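Local coordinates for protein 1d10 (Caenorhabditis elegans, PDB 1T9F) that is of unknown function but, as a secreted-type MIR-repeat protein with a beta-trefoil fold of the SDF2 family, may act in the secretory pathway, at residues C71-R76 against D115-C121; D20-H25 against Q157-V161; C9-F15 against S51-P57. One frame throughout, in Å; residues are numbered along the deposited sequence.

Contact 1: residues C71-R76 against D115-C121; sequences CGDKIR and DDWTVIC
In the beta-trefoil built from MIR repeats, strands 74-79 and 117-120 are antiparallel neighbours in the six-stranded barrel, and a disulfide joins Cys-71 and Cys-121 at one end of the pair. The SG-SG bond has a torsion of -100°. Four backbone bonds tie the segments: Ile-75 and Trp-117 exchange two of them, Gly-72 N reaches Val-119 O, and Val-119 N gives Asp-73 O a nearly straight bond of 3.0 Å. Glycine suits position 72 because its backbone angles would jam a CB against the preceding carbonyl oxygen. On the barrel's inner side Ile-75 and Val-119 cross at about a right angle, CD1 of the isoleucine 3.7 Å from CG2 of the valine; Leu-134 backs the valine. Trp-117 holds its indole N-H on Leu-86 O. On the other face Lys-74 CG lies 3.5 Å from Thr-118 OG1, an aliphatic stem beside a small hydroxyl. Arg-76 runs alongside Asp-116 with their flat groups nearly perpendicular and no salt bridge; its NE serves Pro-57 O and the aspartate's OD1 takes Leu-59 N. The bend in Lys-74 at chi3 (-72°) turns its amine toward Asp-116, and a water accepts from NZ at 2.5 Å and donates to OD2 at 2.7 Å.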
loop_
_atom_site.group_PDB
_atom_site.type_symbol
_atom_site.label_atom_id
_atom_site.label_comp_id
_atom_site.label_asym_id
_atom_site.label_seq_id
_atom_site.Cartn_x
_atom_site.Cartn_y
_atom_site.Cartn_z
ATOM N N CYS A 71 0.567 -13.077 -9.680
ATOM C CA CYS A 71 1.789 -12.360 -9.320
ATOM C C CYS A 71 2.332 -11.696 -10.574
ATOM O O CYS A 71 2.281 -12.270 -11.660
ATOM C CB CYS A 71 2.831 -13.316 -8.708
ATOM S SG CYS A 71 2.156 -14.204 -7.266
ATOM N N GLY A 72 2.838 -10.480 -10.423
ATOM C CA GLY A 72 3.361 -9.757 -11.558
ATOM C C GLY A 72 2.331 -8.782 -12.105
ATOM O O GLY A 72 2.679 -7.826 -12.795
ATOM N N ASP A 73 1.058 -9.025 -11.813
ATOM C CA ASP A 73 0.006 -8.124 -12.278
ATOM C C ASP A 73 -0.015 -6.848 -11.445
ATOM O O ASP A 73 0.415 -6.843 -10.292
ATOM C CB ASP A 73 -1.366 -8.807 -12.193
ATOM C CG ASP A 73 -1.703 -9.603 -13.444
ATOM O OD1 ASP A 73 -2.781 -10.231 -13.465
ATOM O OD2 ASP A 73 -0.899 -9.595 -14.403
ATOM N N LYS A 74 -0.500 -5.764 -12.041
ATOM C CA LYS A 74 -0.599 -4.493 -11.344
ATOM C C LYS A 74 -1.976 -4.383 -10.702
ATOM O O LYS A 74 -2.945 -4.975 -11.184
ATOM C CB LYS A 74 -0.387 -3.323 -12.315
ATOM C CG LYS A 74 1.060 -3.168 -12.761
ATOM C CD LYS A 74 1.279 -1.939 -13.616
ATOM C CE LYS A 74 0.672 -2.097 -14.995
ATOM N NZ LYS A 74 1.064 -0.960 -15.872
ATOM N N ILE A 75 -2.044 -3.661 -9.590
ATOM C CA ILE A 75 -3.303 -3.435 -8.896
ATOM C C ILE A 75 -3.296 -2.006 -8.398
ATOM O O ILE A 75 -2.310 -1.292 -8.545
ATOM C CB ILE A 75 -3.484 -4.336 -7.654
ATOM C CG1 ILE A 75 -2.370 -4.062 -6.632
ATOM C CG2 ILE A 75 -3.516 -5.787 -8.068
ATOM C CD1 ILE A 75 -2.554 -4.785 -5.293
ATOM N N ARG A 76 -4.423 -1.598 -7.834
ATOM C CA ARG A 76 -4.573 -0.294 -7.227
ATOM C C ARG A 76 -5.140 -0.614 -5.849
ATOM O O ARG A 76 -5.848 -1.610 -5.684
ATOM C CB ARG A 76 -5.545 0.578 -8.028
ATOM C CG ARG A 76 -4.903 1.294 -9.222
ATOM C CD ARG A 76 -5.917 2.180 -9.936
ATOM N NE ARG A 76 -6.988 1.371 -10.501
ATOM C CZ ARG A 76 -8.181 1.833 -10.861
ATOM N NH1 ARG A 76 -8.470 3.119 -10.719
ATOM N NH2 ARG A 76 -9.093 0.998 -11.349
ATOM N N ASP A 115 -1.325 5.360 -9.551
ATOM C CA ASP A 115 -1.945 4.512 -8.536
ATOM C C ASP A 115 -1.629 3.024 -8.728
ATOM O O ASP A 115 -1.984 2.209 -7.872
ATOM C CB ASP A 115 -3.476 4.674 -8.538
ATOM C CG ASP A 115 -3.929 6.086 -8.171
ATOM O OD1 ASP A 115 -3.242 6.751 -7.372
ATOM O OD2 ASP A 115 -4.994 6.516 -8.672
ATOM N N ASP A 116 -0.972 2.681 -9.843
ATOM C CA ASP A 116 -0.643 1.287 -10.149
ATOM C C ASP A 116 0.571 0.719 -9.409
ATOM O O ASP A 116 1.646 1.316 -9.402
ATOM C CB ASP A 116 -0.409 1.097 -11.658
ATOM C CG ASP A 116 -1.684 1.228 -12.485
ATOM O OD1 ASP A 116 -2.795 1.000 -11.951
ATOM O OD2 ASP A 116 -1.566 1.543 -13.693
ATOM N N TRP A 117 0.387 -0.455 -8.813
ATOM C CA TRP A 117 1.452 -1.144 -8.090
ATOM C C TRP A 117 1.550 -2.590 -8.579
ATOM O O TRP A 117 0.536 -3.280 -8.694
ATOM C CB TRP A 117 1.179 -1.160 -6.584
ATOM C CG TRP A 117 1.111 0.201 -5.962
ATOM C CD1 TRP A 117 0.041 1.046 -5.962
ATOM C CD2 TRP A 117 2.157 0.877 -5.254
ATOM N NE1 TRP A 117 0.351 2.206 -5.297
ATOM C CE2 TRP A 117 1.643 2.133 -4.852
ATOM C CE3 TRP A 117 3.475 0.548 -4.920
ATOM C CZ2 TRP A 117 2.402 3.059 -4.134
ATOM C CZ3 TRP A 117 4.233 1.473 -4.200
ATOM C CH2 TRP A 117 3.692 2.714 -3.817
ATOM N N THR A 118 2.768 -3.038 -8.866
ATOM C CA THR A 118 2.984 -4.403 -9.322
ATOM C C THR A 118 3.098 -5.298 -8.105
ATOM O O THR A 118 3.860 -5.004 -7.182
ATOM C CB THR A 118 4.280 -4.523 -10.139
ATOM O OG1 THR A 118 4.207 -3.662 -11.277
ATOM C CG2 THR A 118 4.478 -5.959 -10.615
ATOM N N VAL A 119 2.332 -6.378 -8.085
ATOM C CA VAL A 119 2.384 -7.294 -6.958
ATOM C C VAL A 119 3.548 -8.253 -7.172
ATOM O O VAL A 119 3.611 -8.955 -8.181
ATOM C CB VAL A 119 1.089 -8.104 -6.816
ATOM C CG1 VAL A 119 1.127 -8.915 -5.533
ATOM C CG2 VAL A 119 -0.112 -7.161 -6.806
ATOM N N ILE A 120 4.475 -8.264 -6.225
ATOM C CA ILE A 120 5.634 -9.134 -6.339
ATOM C C ILE A 120 5.535 -10.330 -5.406
ATOM O O ILE A 120 5.929 -10.261 -4.242
ATOM C CB ILE A 120 6.941 -8.364 -6.046
ATOM C CG1 ILE A 120 7.073 -7.194 -7.015
ATOM C CG2 ILE A 120 8.151 -9.288 -6.199
ATOM C CD1 ILE A 120 8.289 -6.347 -6.777
ATOM N N CYS A 121 4.961 -11.413 -5.916
ATOM C CA CYS A 121 4.854 -12.643 -5.154
ATOM C C CYS A 121 5.424 -13.795 -5.984
ATOM O O CYS A 121 5.613 -13.658 -7.193
ATOM C CB CYS A 121 3.409 -12.938 -4.716
ATOM S SG CYS A 121 1.965 -12.769 -5.830
HETATM O O HOH W 1 0.698 1.408 -15.227
#

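Contact 2: residues D20-H25 against Q157-V161; sequences DGSRLH and QREVV
Arg-158 lays its CD and NE against the carboxylate of Asp-20, the two side chains arriving from opposite directions. NE lies 2.8 Å from OD2 in a salt bridge whose hydrogen bond is weak, the N-H...O angle being only 122°. The flat groups are turned 44° from each other, so the carboxylate does not pair squarely with the guanidinium; NH2 stays 3.5 Å from OD1. A bend at chi2 (77°) folds the arginine chain back, and its CG and CD also skirt OD2. That oxygen has a second donor, Ser-22 OG, which meets it on the anti side at 2.9 Å. Serine fits here, being small enough to put its CB at the guanidinium edge, 3.9 Å from Arg-158 NE, while its hydroxyl steadies the aspartate. Replacing Asp-20 by an alanine would probably leave the Arg-158 charge without its mate here and set the Ser-22 hydroxyl free to turn. Within the beta-trefoil, these residues join hairpin strands of different MIR repeats, 23-27 of the first and 158-163 of the third, with strand 38-43 pairing to both. No backbone bond links the two segments directly; they run nearly perpendicular, and side chains fill the angle between them. Leu-24 and Val-160 supply the apolar part, crossing at about a right angle with CD1 4.1 Å from CG2, beside Val-40 and Leu-143. Beyond Leu-24 in the chain, His-25 meets Gln-157: the amide stands almost perpendicular to the ring, OE1 4.0 Å from ND1; that oxygen takes its hydrogen bond from Thr-41 OG1.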
loop_
_atom_site.group_PDB
_atom_site.type_symbol
_atom_site.label_atom_id
_atom_site.label_comp_id
_atom_site.label_asym_id
_atom_site.label_seq_id
_atom_site.Cartn_x
_atom_site.Cartn_y
_atom_site.Cartn_z
ATOM N N ASP A 20 7.933 -5.431 11.029
ATOM C CA ASP A 20 7.525 -4.511 12.091
ATOM C C ASP A 20 6.158 -4.848 12.686
ATOM O O ASP A 20 5.883 -4.526 13.842
ATOM C CB ASP A 20 7.508 -3.070 11.566
ATOM C CG ASP A 20 7.245 -2.061 12.659
ATOM O OD1 ASP A 20 7.885 -2.176 13.726
ATOM O OD2 ASP A 20 6.414 -1.154 12.456
ATOM N N GLY A 21 5.296 -5.480 11.896
ATOM C CA GLY A 21 3.970 -5.833 12.390
ATOM C C GLY A 21 2.922 -4.727 12.280
ATOM O O GLY A 21 1.751 -4.947 12.587
ATOM N N SER A 22 3.333 -3.539 11.840
ATOM C CA SER A 22 2.413 -2.410 11.691
ATOM C C SER A 22 1.521 -2.571 10.452
ATOM O O SER A 22 1.907 -3.231 9.485
ATOM C CB SER A 22 3.211 -1.109 11.593
ATOM O OG SER A 22 4.179 -1.185 10.564
ATOM N N ARG A 23 0.335 -1.965 10.485
ATOM C CA ARG A 23 -0.609 -2.065 9.373
ATOM C C ARG A 23 -0.634 -0.820 8.505
ATOM O O ARG A 23 -0.638 0.298 9.025
ATOM C CB ARG A 23 -2.027 -2.318 9.886
ATOM C CG ARG A 23 -2.248 -3.683 10.496
ATOM C CD ARG A 23 -1.826 -3.720 11.949
ATOM N NE ARG A 23 -1.816 -5.083 12.473
ATOM C CZ ARG A 23 -2.885 -5.864 12.562
ATOM N NH1 ARG A 23 -4.074 -5.424 12.165
ATOM N NH2 ARG A 23 -2.763 -7.092 13.048
ATOM N N LEU A 24 -0.660 -1.018 7.187
ATOM C CA LEU A 24 -0.708 0.106 6.243
ATOM C C LEU A 24 -1.933 0.903 6.645
ATOM O O LEU A 24 -3.001 0.328 6.909
ATOM C CB LEU A 24 -0.825 -0.391 4.803
ATOM C CG LEU A 24 -0.630 0.697 3.740
ATOM C CD1 LEU A 24 0.729 1.338 3.901
ATOM C CD2 LEU A 24 -0.766 0.089 2.355
ATOM N N HIS A 25 -1.808 2.225 6.641
ATOM C CA HIS A 25 -2.890 3.047 7.167
ATOM C C HIS A 25 -2.980 4.430 6.528
ATOM O O HIS A 25 -2.001 4.950 5.976
ATOM C CB HIS A 25 -2.606 3.163 8.676
ATOM C CG HIS A 25 -3.645 3.890 9.478
ATOM N ND1 HIS A 25 -3.613 5.253 9.675
ATOM C CD2 HIS A 25 -4.678 3.426 10.223
ATOM C CE1 HIS A 25 -4.578 5.599 10.510
ATOM N NE2 HIS A 25 -5.238 4.508 10.857
ATOM N N GLN A 157 3.337 6.585 14.672
ATOM C CA GLN A 157 3.019 5.957 13.393
ATOM C C GLN A 157 4.266 5.926 12.513
ATOM O O GLN A 157 5.038 6.888 12.477
ATOM C CB GLN A 157 1.871 6.709 12.716
ATOM C CG GLN A 157 0.566 6.610 13.507
ATOM C CD GLN A 157 -0.620 7.224 12.800
ATOM O OE1 GLN A 157 -0.718 7.183 11.578
ATOM N NE2 GLN A 157 -1.550 7.776 13.575
ATOM N N ARG A 158 4.475 4.812 11.817
ATOM C CA ARG A 158 5.659 4.663 10.972
ATOM C C ARG A 158 5.556 5.325 9.601
ATOM O O ARG A 158 4.497 5.314 8.970
ATOM C CB ARG A 158 5.999 3.181 10.794
ATOM C CG ARG A 158 6.416 2.460 12.075
ATOM C CD ARG A 158 5.222 2.126 12.951
ATOM N NE ARG A 158 5.514 1.054 13.902
ATOM C CZ ARG A 158 6.129 1.219 15.068
ATOM N NH1 ARG A 158 6.528 2.423 15.450
ATOM N NH2 ARG A 158 6.348 0.171 15.857
ATOM N N GLU A 159 6.670 5.903 9.149
ATOM C CA GLU A 159 6.708 6.554 7.845
ATOM C C GLU A 159 6.748 5.493 6.750
ATOM O O GLU A 159 7.522 4.537 6.825
ATOM C CB GLU A 159 7.945 7.460 7.717
ATOM C CG GLU A 159 8.114 8.071 6.324
ATOM C CD GLU A 159 9.452 8.784 6.132
ATOM O OE1 GLU A 159 10.472 8.294 6.663
ATOM O OE2 GLU A 159 9.484 9.822 5.437
ATOM N N VAL A 160 5.889 5.666 5.752
ATOM C CA VAL A 160 5.805 4.770 4.608
ATOM C C VAL A 160 6.367 5.549 3.414
ATOM O O VAL A 160 5.970 6.696 3.162
ATOM C CB VAL A 160 4.342 4.377 4.314
ATOM C CG1 VAL A 160 4.269 3.582 3.014
ATOM C CG2 VAL A 160 3.770 3.554 5.466
ATOM N N VAL A 161 7.289 4.941 2.681
ATOM C CA VAL A 161 7.896 5.622 1.544
ATOM C C VAL A 161 8.208 4.681 0.388
ATOM O O VAL A 161 7.954 3.478 0.455
ATOM C CB VAL A 161 9.224 6.305 1.935
ATOM C CG1 VAL A 161 9.019 7.232 3.125
ATOM C CG2 VAL A 161 10.270 5.249 2.248
#

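Contact 3: residues C9-F15 against S51-P57; sequences CYSVLKF and SHWQIFP
Ser-51 O meets segment 9-15 through a water, which donates to it and accepts from Phe-15 N. His-52 follows, with Lys-14 alongside: CE of the lysine comes within 3.4 Å of NE2, while the amine salt-bridges Asp-47. Trp-53 exchanges two backbone bonds with Leu-13, and the edge of Phe-15 meets the face of the tryptophan's five-membered ring in an offset T-shaped pair, planes at 87°; the indole N-H is taken by Leu-24 O. Gln-54, extended from a CG anti to the backbone N (chi1 -179°), sends NE2 to Tyr-10 O in a nearly straight 3.0 Å bond, a reach that glutamine's length allows. Ile-55 bonds through its N to Ser-11 O and through its O to Tyr-10 N, while CD1 packs 4.0 Å from Leu-13 CD2, branched aliphatics suited to a buried face. Phe-56 offers its ring face to Tyr-10, whose CE1 stands over that ring's centre, 3.7 Å above its plane, in an edge-to-face pair. Pro-57 closes the run, its CD 3.6 Å from Tyr-10 OH and 3.9 Å from Cys-9 SG, the sulfur bonded to Cys-63. First and last strands of a MIR repeat, paired antiparallel in the barrel, are characteristic of the beta-trefoil.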
loop_
_atom_site.group_PDB
_atom_site.type_symbol
_atom_site.label_atom_id
_atom_site.label_comp_id
_atom_site.label_asym_id
_atom_site.label_seq_id
_atom_site.Cartn_x
_atom_site.Cartn_y
_atom_site.Cartn_z
ATOM N N CYS A 9 -9.810 -9.986 -6.413
ATOM C CA CYS A 9 -10.106 -8.625 -6.820
ATOM C C CYS A 9 -11.313 -8.076 -6.060
ATOM O O CYS A 9 -12.317 -8.759 -5.903
ATOM C CB CYS A 9 -10.350 -8.597 -8.323
ATOM S SG CYS A 9 -9.781 -7.067 -9.111
ATOM N N TYR A 10 -11.186 -6.839 -5.591
ATOM C CA TYR A 10 -12.210 -6.146 -4.809
ATOM C C TYR A 10 -12.336 -6.660 -3.380
ATOM O O TYR A 10 -13.256 -6.281 -2.655
ATOM C CB TYR A 10 -13.573 -6.190 -5.508
ATOM C CG TYR A 10 -13.597 -5.366 -6.770
ATOM C CD1 TYR A 10 -13.250 -4.016 -6.746
ATOM C CD2 TYR A 10 -13.926 -5.941 -7.992
ATOM C CE1 TYR A 10 -13.225 -3.261 -7.913
ATOM C CE2 TYR A 10 -13.905 -5.200 -9.161
ATOM C CZ TYR A 10 -13.555 -3.862 -9.119
ATOM O OH TYR A 10 -13.535 -3.136 -10.283
ATOM N N SER A 11 -11.424 -7.533 -2.971
ATOM C CA SER A 11 -11.465 -8.021 -1.600
ATOM C C SER A 11 -10.985 -6.847 -0.741
ATOM O O SER A 11 -10.312 -5.945 -1.241
ATOM C CB SER A 11 -10.539 -9.230 -1.433
ATOM O OG SER A 11 -9.213 -8.913 -1.814
ATOM N N VAL A 12 -11.353 -6.841 0.536
ATOM C CA VAL A 12 -10.947 -5.775 1.447
ATOM C C VAL A 12 -10.096 -6.417 2.523
ATOM O O VAL A 12 -10.516 -7.395 3.140
ATOM C CB VAL A 12 -12.153 -5.107 2.135
ATOM C CG1 VAL A 12 -11.670 -4.082 3.140
ATOM C CG2 VAL A 12 -13.035 -4.440 1.107
ATOM N N LEU A 13 -8.914 -5.867 2.760
ATOM C CA LEU A 13 -8.030 -6.446 3.759
ATOM C C LEU A 13 -7.016 -5.467 4.333
ATOM O O LEU A 13 -6.982 -4.299 3.951
ATOM C CB LEU A 13 -7.320 -7.653 3.142
ATOM C CG LEU A 13 -6.940 -7.461 1.674
ATOM C CD1 LEU A 13 -5.783 -6.509 1.592
ATOM C CD2 LEU A 13 -6.586 -8.784 1.025
ATOM N N LYS A 14 -6.210 -5.957 5.270
ATOM C CA LYS A 14 -5.172 -5.160 5.910
ATOM C C LYS A 14 -3.815 -5.621 5.399
ATOM O O LYS A 14 -3.618 -6.808 5.136
ATOM C CB LYS A 14 -5.209 -5.350 7.429
ATOM C CG LYS A 14 -6.510 -4.953 8.093
ATOM C CD LYS A 14 -6.606 -5.599 9.470
ATOM C CE LYS A 14 -7.940 -5.321 10.127
ATOM N NZ LYS A 14 -8.229 -6.319 11.205
ATOM N N PHE A 15 -2.889 -4.679 5.252
ATOM C CA PHE A 15 -1.536 -4.977 4.804
ATOM C C PHE A 15 -0.617 -4.802 6.005
ATOM O O PHE A 15 -0.415 -3.686 6.486
ATOM C CB PHE A 15 -1.111 -4.033 3.675
ATOM C CG PHE A 15 -1.810 -4.304 2.367
ATOM C CD1 PHE A 15 -3.127 -3.904 2.169
ATOM C CD2 PHE A 15 -1.167 -5.009 1.358
ATOM C CE1 PHE A 15 -3.794 -4.211 0.990
ATOM C CE2 PHE A 15 -1.824 -5.325 0.172
ATOM C CZ PHE A 15 -3.139 -4.927 -0.012
ATOM N N SER A 51 -7.468 1.234 8.502
ATOM C CA SER A 51 -6.374 0.370 8.057
ATOM C C SER A 51 -6.853 -0.599 6.989
ATOM O O SER A 51 -6.116 -1.510 6.590
ATOM C CB SER A 51 -5.789 -0.435 9.225
ATOM O OG SER A 51 -5.160 0.418 10.168
ATOM N N HIS A 52 -8.094 -0.420 6.541
ATOM C CA HIS A 52 -8.641 -1.295 5.512
ATOM C C HIS A 52 -8.469 -0.720 4.122
ATOM O O HIS A 52 -8.710 0.476 3.894
ATOM C CB HIS A 52 -10.117 -1.580 5.779
ATOM C CG HIS A 52 -10.334 -2.492 6.941
ATOM N ND1 HIS A 52 -10.237 -2.066 8.246
ATOM C CD2 HIS A 52 -10.548 -3.827 6.996
ATOM C CE1 HIS A 52 -10.377 -3.100 9.056
ATOM N NE2 HIS A 52 -10.566 -4.182 8.323
ATOM N N TRP A 53 -8.043 -1.589 3.206
ATOM C CA TRP A 53 -7.816 -1.223 1.816
ATOM C C TRP A 53 -8.527 -2.192 0.888
ATOM O O TRP A 53 -8.655 -3.378 1.188
ATOM C CB TRP A 53 -6.323 -1.251 1.494
ATOM C CG TRP A 53 -5.504 -0.361 2.345
ATOM C CD1 TRP A 53 -5.075 -0.607 3.618
ATOM C CD2 TRP A 53 -5.012 0.929 1.993
ATOM N NE1 TRP A 53 -4.342 0.460 4.082
ATOM C CE2 TRP A 53 -4.287 1.416 3.102
ATOM C CE3 TRP A 53 -5.112 1.728 0.841
ATOM C CZ2 TRP A 53 -3.661 2.665 3.096
ATOM C CZ3 TRP A 53 -4.491 2.969 0.833
ATOM C CH2 TRP A 53 -3.772 3.425 1.956
ATOM N N GLN A 54 -8.981 -1.693 -0.253
ATOM C CA GLN A 54 -9.660 -2.547 -1.209
ATOM C C GLN A 54 -8.847 -2.703 -2.476
ATOM O O GLN A 54 -8.406 -1.725 -3.081
ATOM C CB GLN A 54 -11.038 -1.981 -1.552
ATOM C CG GLN A 54 -11.814 -2.852 -2.527
ATOM C CD GLN A 54 -13.266 -2.446 -2.608
ATOM O OE1 GLN A 54 -13.586 -1.262 -2.550
ATOM N NE2 GLN A 54 -14.154 -3.426 -2.751
ATOM N N ILE A 55 -8.645 -3.948 -2.875
ATOM C CA ILE A 55 -7.887 -4.242 -4.077
ATOM C C ILE A 55 -8.713 -3.964 -5.324
ATOM O O ILE A 55 -9.820 -4.485 -5.475
ATOM C CB ILE A 55 -7.433 -5.711 -4.090
ATOM C CG1 ILE A 55 -6.557 -5.980 -2.863
ATOM C CG2 ILE A 55 -6.662 -6.008 -5.372
ATOM C CD1 ILE A 55 -6.201 -7.408 -2.688
ATOM N N PHE A 56 -8.164 -3.122 -6.201
ATOM C CA PHE A 56 -8.797 -2.753 -7.465
ATOM C C PHE A 56 -7.927 -3.209 -8.632
ATOM O O PHE A 56 -6.713 -3.353 -8.486
ATOM C CB PHE A 56 -8.950 -1.232 -7.571
ATOM C CG PHE A 56 -10.269 -0.710 -7.076
ATOM C CD1 PHE A 56 -10.626 -0.828 -5.742
ATOM C CD2 PHE A 56 -11.153 -0.092 -7.954
ATOM C CE1 PHE A 56 -11.847 -0.334 -5.282
ATOM C CE2 PHE A 56 -12.383 0.408 -7.503
ATOM C CZ PHE A 56 -12.724 0.285 -6.165
ATOM N N PRO A 57 -8.533 -3.441 -9.810
ATOM C CA PRO A 57 -7.712 -3.864 -10.950
ATOM C C PRO A 57 -6.869 -2.655 -11.340
ATOM O O PRO A 57 -7.162 -1.538 -10.904
ATOM C CB PRO A 57 -8.752 -4.229 -12.008
ATOM C CG PRO A 57 -9.890 -3.292 -11.696
ATOM C CD PRO A 57 -9.959 -3.351 -10.184
HETATM O O HOH W 2 -3.606 -2.460 6.607
#

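Overall arrangement
Along the chain, contact 3 closes before contact 1 opens, while contact 2 crosses contact 3 and encloses contact 1, bringing a late strand back to an early one. Contacts 1 and 3 appear to be equivalent pairings, first strand with last, in successive MIR repeats, their centres about 13 Å apart in the same barrel. They touch because strands 53-57 and 74-79 are neighbours: Phe-56 N meets Arg-76 O, and Ile-55 packs on Ile-75. Contact 2 lies in the second sheet, its centre about 16 Å from that of contact 3 and about 19 Å from contact 1's; Leu-24 N joins it to the barrel at Phe-15 O. Together they tie repeats into one compact beta-trefoil.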